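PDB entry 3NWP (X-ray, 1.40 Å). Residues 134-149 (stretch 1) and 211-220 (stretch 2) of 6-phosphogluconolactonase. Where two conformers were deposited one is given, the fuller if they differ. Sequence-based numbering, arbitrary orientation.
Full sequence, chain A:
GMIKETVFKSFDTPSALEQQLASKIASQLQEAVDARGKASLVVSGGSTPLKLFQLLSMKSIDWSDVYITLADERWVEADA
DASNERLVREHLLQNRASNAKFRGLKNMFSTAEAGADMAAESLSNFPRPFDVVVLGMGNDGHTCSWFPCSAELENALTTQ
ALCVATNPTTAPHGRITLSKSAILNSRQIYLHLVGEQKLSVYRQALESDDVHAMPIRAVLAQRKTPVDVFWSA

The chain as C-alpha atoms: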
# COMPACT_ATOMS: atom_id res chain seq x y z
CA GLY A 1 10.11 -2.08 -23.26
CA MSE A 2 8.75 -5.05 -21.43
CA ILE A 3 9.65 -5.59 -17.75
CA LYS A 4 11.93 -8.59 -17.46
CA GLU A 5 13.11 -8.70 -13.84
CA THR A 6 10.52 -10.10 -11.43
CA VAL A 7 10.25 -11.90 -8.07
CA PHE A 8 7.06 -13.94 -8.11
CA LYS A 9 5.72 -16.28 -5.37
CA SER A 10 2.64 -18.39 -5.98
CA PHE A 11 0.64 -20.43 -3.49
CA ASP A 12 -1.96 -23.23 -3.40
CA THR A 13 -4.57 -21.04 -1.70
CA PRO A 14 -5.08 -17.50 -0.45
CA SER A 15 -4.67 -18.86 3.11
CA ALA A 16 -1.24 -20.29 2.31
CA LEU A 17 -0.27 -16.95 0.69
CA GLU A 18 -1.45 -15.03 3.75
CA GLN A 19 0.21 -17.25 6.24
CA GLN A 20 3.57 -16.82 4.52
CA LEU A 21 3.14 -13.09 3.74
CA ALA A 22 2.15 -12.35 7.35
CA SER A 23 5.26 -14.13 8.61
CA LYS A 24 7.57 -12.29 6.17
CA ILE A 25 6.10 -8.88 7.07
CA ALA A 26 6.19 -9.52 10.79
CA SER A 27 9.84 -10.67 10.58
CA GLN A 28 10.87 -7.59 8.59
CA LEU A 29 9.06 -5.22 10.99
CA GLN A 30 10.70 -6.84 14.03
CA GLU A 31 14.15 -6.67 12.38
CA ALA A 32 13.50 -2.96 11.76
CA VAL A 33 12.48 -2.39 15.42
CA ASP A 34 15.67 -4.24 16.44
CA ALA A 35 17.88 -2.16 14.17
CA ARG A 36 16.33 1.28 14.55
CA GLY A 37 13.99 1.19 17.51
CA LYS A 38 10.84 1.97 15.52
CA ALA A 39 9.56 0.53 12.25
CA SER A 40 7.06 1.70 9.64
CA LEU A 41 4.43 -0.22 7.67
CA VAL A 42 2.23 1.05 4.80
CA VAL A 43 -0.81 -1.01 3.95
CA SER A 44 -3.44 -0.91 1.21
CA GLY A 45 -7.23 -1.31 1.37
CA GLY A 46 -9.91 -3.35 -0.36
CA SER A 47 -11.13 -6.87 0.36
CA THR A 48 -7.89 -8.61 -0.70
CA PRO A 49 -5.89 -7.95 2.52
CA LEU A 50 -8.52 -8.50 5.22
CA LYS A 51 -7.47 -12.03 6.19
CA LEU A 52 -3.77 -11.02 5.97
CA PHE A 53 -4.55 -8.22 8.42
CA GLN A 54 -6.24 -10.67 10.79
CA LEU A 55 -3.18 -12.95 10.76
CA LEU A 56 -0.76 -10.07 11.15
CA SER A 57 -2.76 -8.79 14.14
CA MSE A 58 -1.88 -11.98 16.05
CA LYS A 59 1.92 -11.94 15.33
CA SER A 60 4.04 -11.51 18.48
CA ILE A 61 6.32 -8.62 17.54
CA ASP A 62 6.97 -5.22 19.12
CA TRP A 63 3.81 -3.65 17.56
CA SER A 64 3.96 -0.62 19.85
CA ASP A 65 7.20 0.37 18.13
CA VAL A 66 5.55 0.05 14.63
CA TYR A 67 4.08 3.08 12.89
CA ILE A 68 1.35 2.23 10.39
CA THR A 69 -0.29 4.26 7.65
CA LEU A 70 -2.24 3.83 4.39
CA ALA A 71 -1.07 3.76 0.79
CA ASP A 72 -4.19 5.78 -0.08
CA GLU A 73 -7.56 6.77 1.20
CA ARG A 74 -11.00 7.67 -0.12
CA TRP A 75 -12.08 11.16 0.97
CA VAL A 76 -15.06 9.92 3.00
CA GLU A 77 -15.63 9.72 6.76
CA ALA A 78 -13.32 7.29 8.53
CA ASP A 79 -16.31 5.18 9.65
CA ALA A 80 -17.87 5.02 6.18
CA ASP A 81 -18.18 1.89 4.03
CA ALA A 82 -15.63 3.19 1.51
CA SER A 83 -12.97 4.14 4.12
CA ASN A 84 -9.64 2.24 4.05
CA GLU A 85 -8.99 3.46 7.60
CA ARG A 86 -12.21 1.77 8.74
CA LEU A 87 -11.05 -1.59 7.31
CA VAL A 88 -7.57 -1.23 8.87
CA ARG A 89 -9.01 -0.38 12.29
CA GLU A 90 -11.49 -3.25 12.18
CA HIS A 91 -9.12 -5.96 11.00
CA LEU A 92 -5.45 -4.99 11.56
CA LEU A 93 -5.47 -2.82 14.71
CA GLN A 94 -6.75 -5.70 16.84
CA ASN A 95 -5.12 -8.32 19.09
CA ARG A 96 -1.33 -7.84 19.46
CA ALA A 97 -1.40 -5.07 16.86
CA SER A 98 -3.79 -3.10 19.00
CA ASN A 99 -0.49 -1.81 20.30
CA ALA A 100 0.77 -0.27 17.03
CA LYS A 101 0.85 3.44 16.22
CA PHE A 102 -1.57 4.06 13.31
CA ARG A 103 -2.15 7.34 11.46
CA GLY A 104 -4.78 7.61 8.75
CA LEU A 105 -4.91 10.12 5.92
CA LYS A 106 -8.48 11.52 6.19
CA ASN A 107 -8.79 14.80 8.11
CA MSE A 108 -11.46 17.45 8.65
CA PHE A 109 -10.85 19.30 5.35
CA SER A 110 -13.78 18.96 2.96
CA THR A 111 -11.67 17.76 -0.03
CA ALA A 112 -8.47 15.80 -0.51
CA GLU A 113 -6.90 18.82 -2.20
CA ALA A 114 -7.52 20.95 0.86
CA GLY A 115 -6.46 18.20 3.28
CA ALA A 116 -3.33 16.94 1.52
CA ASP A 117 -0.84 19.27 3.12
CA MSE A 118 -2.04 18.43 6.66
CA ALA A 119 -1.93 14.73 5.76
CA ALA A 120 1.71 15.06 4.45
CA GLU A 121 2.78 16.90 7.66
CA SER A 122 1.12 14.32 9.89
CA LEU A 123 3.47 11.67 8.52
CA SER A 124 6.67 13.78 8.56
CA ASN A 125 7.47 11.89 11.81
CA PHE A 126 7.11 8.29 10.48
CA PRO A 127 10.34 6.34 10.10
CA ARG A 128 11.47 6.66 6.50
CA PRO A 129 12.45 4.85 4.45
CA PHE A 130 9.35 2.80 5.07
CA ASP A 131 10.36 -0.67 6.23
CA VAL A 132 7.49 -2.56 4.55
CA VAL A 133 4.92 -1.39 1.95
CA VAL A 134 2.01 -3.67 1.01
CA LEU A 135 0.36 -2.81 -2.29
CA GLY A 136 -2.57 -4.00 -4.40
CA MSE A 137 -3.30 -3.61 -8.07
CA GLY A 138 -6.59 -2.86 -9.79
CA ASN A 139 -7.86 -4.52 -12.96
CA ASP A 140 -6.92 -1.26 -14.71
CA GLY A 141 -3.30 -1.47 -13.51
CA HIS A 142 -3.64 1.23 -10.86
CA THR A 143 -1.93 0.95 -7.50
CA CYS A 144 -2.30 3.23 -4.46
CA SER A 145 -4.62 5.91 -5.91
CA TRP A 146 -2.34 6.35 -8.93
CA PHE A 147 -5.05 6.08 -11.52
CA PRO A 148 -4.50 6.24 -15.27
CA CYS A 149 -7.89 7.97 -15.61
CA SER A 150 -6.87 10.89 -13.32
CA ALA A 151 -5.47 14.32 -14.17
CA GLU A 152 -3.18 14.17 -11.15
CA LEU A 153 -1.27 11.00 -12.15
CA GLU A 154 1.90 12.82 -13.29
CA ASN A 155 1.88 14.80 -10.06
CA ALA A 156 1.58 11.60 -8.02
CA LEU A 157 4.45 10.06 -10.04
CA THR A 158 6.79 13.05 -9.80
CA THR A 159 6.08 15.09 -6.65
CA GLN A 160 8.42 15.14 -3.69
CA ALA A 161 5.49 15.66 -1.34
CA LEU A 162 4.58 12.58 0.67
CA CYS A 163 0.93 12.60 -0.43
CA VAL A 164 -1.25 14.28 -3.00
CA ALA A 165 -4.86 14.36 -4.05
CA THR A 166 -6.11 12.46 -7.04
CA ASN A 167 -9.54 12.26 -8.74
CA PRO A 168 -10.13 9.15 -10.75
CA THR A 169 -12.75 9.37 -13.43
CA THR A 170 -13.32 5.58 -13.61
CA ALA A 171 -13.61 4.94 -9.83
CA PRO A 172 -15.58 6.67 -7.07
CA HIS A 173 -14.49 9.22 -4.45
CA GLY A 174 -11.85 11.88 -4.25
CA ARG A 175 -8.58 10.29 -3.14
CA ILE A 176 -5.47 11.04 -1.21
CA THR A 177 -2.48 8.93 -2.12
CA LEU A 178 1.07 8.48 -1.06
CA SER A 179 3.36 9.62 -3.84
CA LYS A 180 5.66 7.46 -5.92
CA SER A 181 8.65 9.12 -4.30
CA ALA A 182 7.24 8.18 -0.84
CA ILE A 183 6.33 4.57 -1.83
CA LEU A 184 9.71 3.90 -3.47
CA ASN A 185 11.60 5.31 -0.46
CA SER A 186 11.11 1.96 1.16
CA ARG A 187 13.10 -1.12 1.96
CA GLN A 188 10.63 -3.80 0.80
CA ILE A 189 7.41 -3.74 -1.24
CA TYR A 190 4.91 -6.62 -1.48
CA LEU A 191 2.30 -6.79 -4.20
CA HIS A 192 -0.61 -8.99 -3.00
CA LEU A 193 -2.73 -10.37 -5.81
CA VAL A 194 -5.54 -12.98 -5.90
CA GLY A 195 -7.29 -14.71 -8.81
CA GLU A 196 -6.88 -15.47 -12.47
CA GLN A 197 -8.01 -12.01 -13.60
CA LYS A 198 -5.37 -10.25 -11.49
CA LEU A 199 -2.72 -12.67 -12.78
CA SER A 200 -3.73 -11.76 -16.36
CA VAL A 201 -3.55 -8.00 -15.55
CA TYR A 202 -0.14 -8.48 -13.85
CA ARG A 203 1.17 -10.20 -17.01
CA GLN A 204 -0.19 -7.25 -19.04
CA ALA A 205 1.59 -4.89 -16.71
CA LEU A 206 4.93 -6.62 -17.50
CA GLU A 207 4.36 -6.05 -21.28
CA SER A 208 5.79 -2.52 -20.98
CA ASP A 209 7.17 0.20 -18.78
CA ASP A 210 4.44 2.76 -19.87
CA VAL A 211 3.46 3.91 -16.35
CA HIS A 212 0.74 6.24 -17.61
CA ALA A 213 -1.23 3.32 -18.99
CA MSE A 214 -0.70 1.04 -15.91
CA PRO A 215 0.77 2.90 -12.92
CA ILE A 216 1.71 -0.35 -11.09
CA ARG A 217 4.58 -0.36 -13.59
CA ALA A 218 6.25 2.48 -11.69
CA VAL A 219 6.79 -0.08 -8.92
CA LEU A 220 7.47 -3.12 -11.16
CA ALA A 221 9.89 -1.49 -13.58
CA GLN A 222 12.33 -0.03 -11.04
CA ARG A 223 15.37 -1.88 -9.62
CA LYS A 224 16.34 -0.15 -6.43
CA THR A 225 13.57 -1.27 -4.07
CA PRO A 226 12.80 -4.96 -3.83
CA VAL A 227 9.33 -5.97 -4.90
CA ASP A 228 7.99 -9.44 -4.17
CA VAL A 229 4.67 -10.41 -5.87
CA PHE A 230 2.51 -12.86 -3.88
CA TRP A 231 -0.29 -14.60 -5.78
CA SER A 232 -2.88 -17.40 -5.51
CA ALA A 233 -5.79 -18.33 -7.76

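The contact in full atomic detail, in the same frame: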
# COMPACT_ATOMS: atom_id res chain seq x y z
N VAL A 134 2.87 -2.63 1.57
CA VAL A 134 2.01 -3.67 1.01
C VAL A 134 1.04 -2.99 0.06
O VAL A 134 0.27 -2.12 0.46
CB VAL A 134 1.25 -4.44 2.08
CG1 VAL A 134 0.52 -5.65 1.41
CG2 VAL A 134 2.19 -4.90 3.21
N LEU A 135 1.15 -3.35 -1.22
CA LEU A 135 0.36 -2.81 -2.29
C LEU A 135 -0.69 -3.80 -2.87
O LEU A 135 -0.51 -5.03 -2.77
CB LEU A 135 1.27 -2.30 -3.44
CG LEU A 135 2.28 -1.21 -3.08
CD1 LEU A 135 3.05 -0.88 -4.41
CD2 LEU A 135 1.51 0.03 -2.58
N GLY A 136 -1.69 -3.25 -3.53
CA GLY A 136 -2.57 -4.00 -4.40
C GLY A 136 -2.49 -3.43 -5.79
O GLY A 136 -1.77 -2.46 -6.07
N MSE A 137 -3.24 -4.06 -6.68
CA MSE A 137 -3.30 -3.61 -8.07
C MSE A 137 -4.72 -3.80 -8.55
O MSE A 137 -5.31 -4.86 -8.39
CB MSE A 137 -2.35 -4.41 -8.91
CG MSE A 137 -2.29 -4.06 -10.42
SE MSE A 137 -1.42 -5.33 -11.51
CE MSE A 137 -2.76 -6.62 -11.37
N GLY A 138 -5.26 -2.76 -9.20
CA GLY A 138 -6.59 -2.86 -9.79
C GLY A 138 -6.55 -3.55 -11.15
O GLY A 138 -5.51 -3.76 -11.75
N ASN A 139 -7.74 -3.91 -11.64
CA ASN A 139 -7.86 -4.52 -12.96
C ASN A 139 -7.50 -3.58 -14.09
O ASN A 139 -7.27 -4.02 -15.23
CB ASN A 139 -9.28 -5.09 -13.17
CG ASN A 139 -9.54 -6.31 -12.33
OD1 ASN A 139 -8.66 -7.11 -12.09
ND2 ASN A 139 -10.79 -6.45 -11.89
N ASP A 140 -7.42 -2.28 -13.80
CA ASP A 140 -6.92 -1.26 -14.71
C ASP A 140 -5.41 -0.99 -14.64
O ASP A 140 -4.90 -0.08 -15.29
CB ASP A 140 -7.69 0.09 -14.47
CG ASP A 140 -7.45 0.67 -13.09
OD1 ASP A 140 -6.91 -0.04 -12.23
OD2 ASP A 140 -7.90 1.82 -12.79
N GLY A 141 -4.70 -1.74 -13.77
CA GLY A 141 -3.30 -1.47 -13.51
C GLY A 141 -2.92 -0.38 -12.54
O GLY A 141 -1.73 -0.11 -12.40
N HIS A 142 -3.92 0.24 -11.89
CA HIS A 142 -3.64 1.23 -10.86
C HIS A 142 -3.07 0.56 -9.62
O HIS A 142 -3.30 -0.65 -9.41
CB HIS A 142 -4.88 2.09 -10.49
CG HIS A 142 -5.75 1.57 -9.40
ND1 HIS A 142 -6.82 0.74 -9.62
CD2 HIS A 142 -5.72 1.81 -8.06
CE1 HIS A 142 -7.43 0.48 -8.46
NE2 HIS A 142 -6.78 1.12 -7.50
N THR A 143 -2.34 1.33 -8.84
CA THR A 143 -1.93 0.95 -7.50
C THR A 143 -2.02 2.21 -6.64
O THR A 143 -2.18 3.30 -7.16
CB THR A 143 -0.52 0.34 -7.49
OG1 THR A 143 -0.24 -0.17 -6.18
CG2 THR A 143 0.59 1.35 -7.84
N CYS A 144 -1.99 2.06 -5.33
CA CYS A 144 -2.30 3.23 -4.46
C CYS A 144 -3.56 3.89 -5.01
O CYS A 144 -4.54 3.19 -5.31
CB CYS A 144 -1.11 4.17 -4.32
SG CYS A 144 0.37 3.33 -3.65
N SER A 145 -3.60 5.24 -5.09
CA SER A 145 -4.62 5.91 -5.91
C SER A 145 -3.95 6.62 -7.09
O SER A 145 -4.32 7.76 -7.45
CB SER A 145 -5.58 6.83 -5.09
OG SER A 145 -6.58 6.04 -4.43
N TRP A 146 -2.99 5.94 -7.70
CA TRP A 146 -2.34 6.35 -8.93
C TRP A 146 -3.15 5.79 -10.07
O TRP A 146 -2.98 4.64 -10.46
CB TRP A 146 -0.88 5.84 -9.05
CG TRP A 146 0.05 6.09 -7.90
CD1 TRP A 146 -0.11 6.93 -6.80
CD2 TRP A 146 1.29 5.40 -7.70
NE1 TRP A 146 0.97 6.80 -5.96
CE2 TRP A 146 1.82 5.84 -6.47
CE3 TRP A 146 1.98 4.43 -8.43
CZ2 TRP A 146 3.03 5.36 -5.99
CZ3 TRP A 146 3.19 3.96 -7.92
CH2 TRP A 146 3.68 4.40 -6.71
N PHE A 147 -4.10 6.57 -10.55
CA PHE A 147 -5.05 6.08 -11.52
C PHE A 147 -4.73 6.62 -12.91
O PHE A 147 -4.51 7.84 -13.05
CB PHE A 147 -6.46 6.54 -11.16
CG PHE A 147 -7.13 5.71 -10.12
CD1 PHE A 147 -7.85 4.58 -10.48
CD2 PHE A 147 -7.08 6.07 -8.77
CE1 PHE A 147 -8.50 3.83 -9.52
CE2 PHE A 147 -7.69 5.29 -7.83
CZ PHE A 147 -8.41 4.18 -8.20
N PRO A 148 -4.78 5.77 -13.90
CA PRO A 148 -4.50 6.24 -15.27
C PRO A 148 -5.62 7.15 -15.82
O PRO A 148 -5.38 7.92 -16.73
CB PRO A 148 -4.37 4.95 -16.05
CG PRO A 148 -5.08 3.90 -15.31
CD PRO A 148 -5.03 4.31 -13.85
N CYS A 149 -6.78 7.12 -15.20
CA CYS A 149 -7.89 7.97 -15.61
C CYS A 149 -7.91 9.32 -14.88
O CYS A 149 -8.90 10.04 -15.01
CB CYS A 149 -9.18 7.20 -15.32
SG CYS A 149 -9.41 6.84 -13.55
N VAL A 211 4.10 3.74 -17.66
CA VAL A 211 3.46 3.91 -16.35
C VAL A 211 2.11 4.63 -16.48
O VAL A 211 1.17 4.39 -15.73
CB VAL A 211 4.42 4.60 -15.35
CG1 VAL A 211 5.77 3.85 -15.28
CG2 VAL A 211 4.64 6.07 -15.70
N HIS A 212 1.97 5.52 -17.47
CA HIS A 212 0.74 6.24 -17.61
C HIS A 212 -0.41 5.37 -17.97
O HIS A 212 -1.54 5.66 -17.61
CB HIS A 212 0.93 7.43 -18.60
CG HIS A 212 1.87 8.47 -18.05
ND1 HIS A 212 3.22 8.49 -18.35
CD2 HIS A 212 1.68 9.46 -17.14
CE1 HIS A 212 3.80 9.47 -17.69
NE2 HIS A 212 2.89 10.08 -16.95
N ALA A 213 -0.16 4.26 -18.68
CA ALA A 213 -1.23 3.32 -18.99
C ALA A 213 -1.57 2.41 -17.77
O ALA A 213 -2.75 2.15 -17.50
CB ALA A 213 -0.81 2.44 -20.20
N MSE A 214 -0.54 1.95 -17.09
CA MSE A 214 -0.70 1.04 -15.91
C MSE A 214 0.28 1.46 -14.82
O MSE A 214 1.45 1.05 -14.83
CB MSE A 214 -0.47 -0.42 -16.32
CG MSE A 214 -1.51 -0.98 -17.30
SE MSE A 214 -1.32 -2.79 -17.75
CE MSE A 214 -2.01 -3.44 -16.25
N PRO A 215 -0.17 2.30 -13.87
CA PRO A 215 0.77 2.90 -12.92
C PRO A 215 1.52 1.92 -11.96
O PRO A 215 2.59 2.27 -11.47
CB PRO A 215 -0.11 3.89 -12.16
CG PRO A 215 -1.12 4.34 -13.22
CD PRO A 215 -1.46 3.03 -13.91
N ILE A 216 0.99 0.71 -11.78
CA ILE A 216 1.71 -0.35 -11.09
C ILE A 216 3.13 -0.54 -11.69
O ILE A 216 4.06 -0.92 -11.01
CB ILE A 216 0.89 -1.64 -11.04
CG1 ILE A 216 1.59 -2.71 -10.18
CG2 ILE A 216 0.74 -2.26 -12.46
CD1 ILE A 216 1.79 -2.32 -8.67
N ARG A 217 3.27 -0.26 -13.00
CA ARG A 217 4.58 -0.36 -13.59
C ARG A 217 5.65 0.51 -12.98
O ARG A 217 6.83 0.20 -13.08
CB ARG A 217 4.48 -0.07 -15.13
CG ARG A 217 3.65 -1.11 -15.87
CD ARG A 217 3.24 -0.63 -17.27
NE ARG A 217 2.65 -1.69 -18.06
CZ ARG A 217 1.90 -1.49 -19.15
NH1 ARG A 217 1.57 -0.24 -19.50
NH2 ARG A 217 1.43 -2.53 -19.86
N ALA A 218 5.26 1.64 -12.36
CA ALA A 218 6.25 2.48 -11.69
C ALA A 218 6.96 1.76 -10.55
O ALA A 218 8.12 2.02 -10.28
CB ALA A 218 5.61 3.80 -11.20
N VAL A 219 6.25 0.81 -9.94
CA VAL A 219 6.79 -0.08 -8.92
C VAL A 219 7.51 -1.30 -9.53
O VAL A 219 8.63 -1.62 -9.14
CB VAL A 219 5.67 -0.54 -7.98
CG1 VAL A 219 6.14 -1.65 -7.04
CG2 VAL A 219 5.14 0.67 -7.15
N LEU A 220 6.91 -1.87 -10.56
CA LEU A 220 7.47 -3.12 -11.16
C LEU A 220 8.70 -2.90 -11.99
O LEU A 220 9.54 -3.80 -12.08
CB LEU A 220 6.44 -3.82 -12.01
CG LEU A 220 5.14 -4.25 -11.30
CD1 LEU A 220 4.14 -4.95 -12.22
CD2 LEU A 220 5.43 -5.11 -10.03
O HOH W 1 -5.44 0.53 -17.78
O HOH W 2 -3.02 7.92 -17.94

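L135 closes the buried end of the contact. Its side chain points toward the helix of stretch 2, and its CD1 lies 3.8 Å from CG2 of V219, a pairing of branched aliphatic groups that needs no polar partner. M137, a selenomethionine, continues this apolar surface: its long, flexible chain brings SE to 3.9 Å from CG2 of I216.

The chain then reverses in a type I turn from G138 to G141. Within the turn, OD1 of D140 accepts hydrogen bonds from H142 N at 3.0 Å and H142 ND1 at 2.7 Å. D140 O looks across to A213 O, 3.8 Å away, and the O of a water between them donates to D140 O at 2.6 Å and to A213 O at 3.2 Å, linking two acceptors that could not bond directly.

The CA atoms come closest at G141 and M214, 4.3 Å apart. Glycine suits the site twice over: at phi/psi of 81/4 a CB would jam against the preceding carbonyl, and it would also lie 2.7 Å from M214 CG. The G141 carbonyl accepts the sole direct hydrogen bond across the contact, from I216 N to G141 O at 2.9 Å and a nearly straight 165°. P215 N is also near G141 O, at 3.2 Å, but proline has no hydrogen to give.

T143 OG1 donates to G136 O at 2.8 Å, and T143 CB lies 3.7 Å from I216 CD1.

W146 packs against P215, A218 and V219, with CB 3.8 Å from P215 CB and CZ3 3.9 Å from V219 CG2 and 4.1 Å from A218 CB. Its own carbonyl is buried without a partner, W146 O lying 3.3 Å from P215 CG.

P148 sets its ring against another proline, CD to CD of P215 at 3.8 Å, while the O of a second water bridges P148 O and H212 O, 2.7 Å from each.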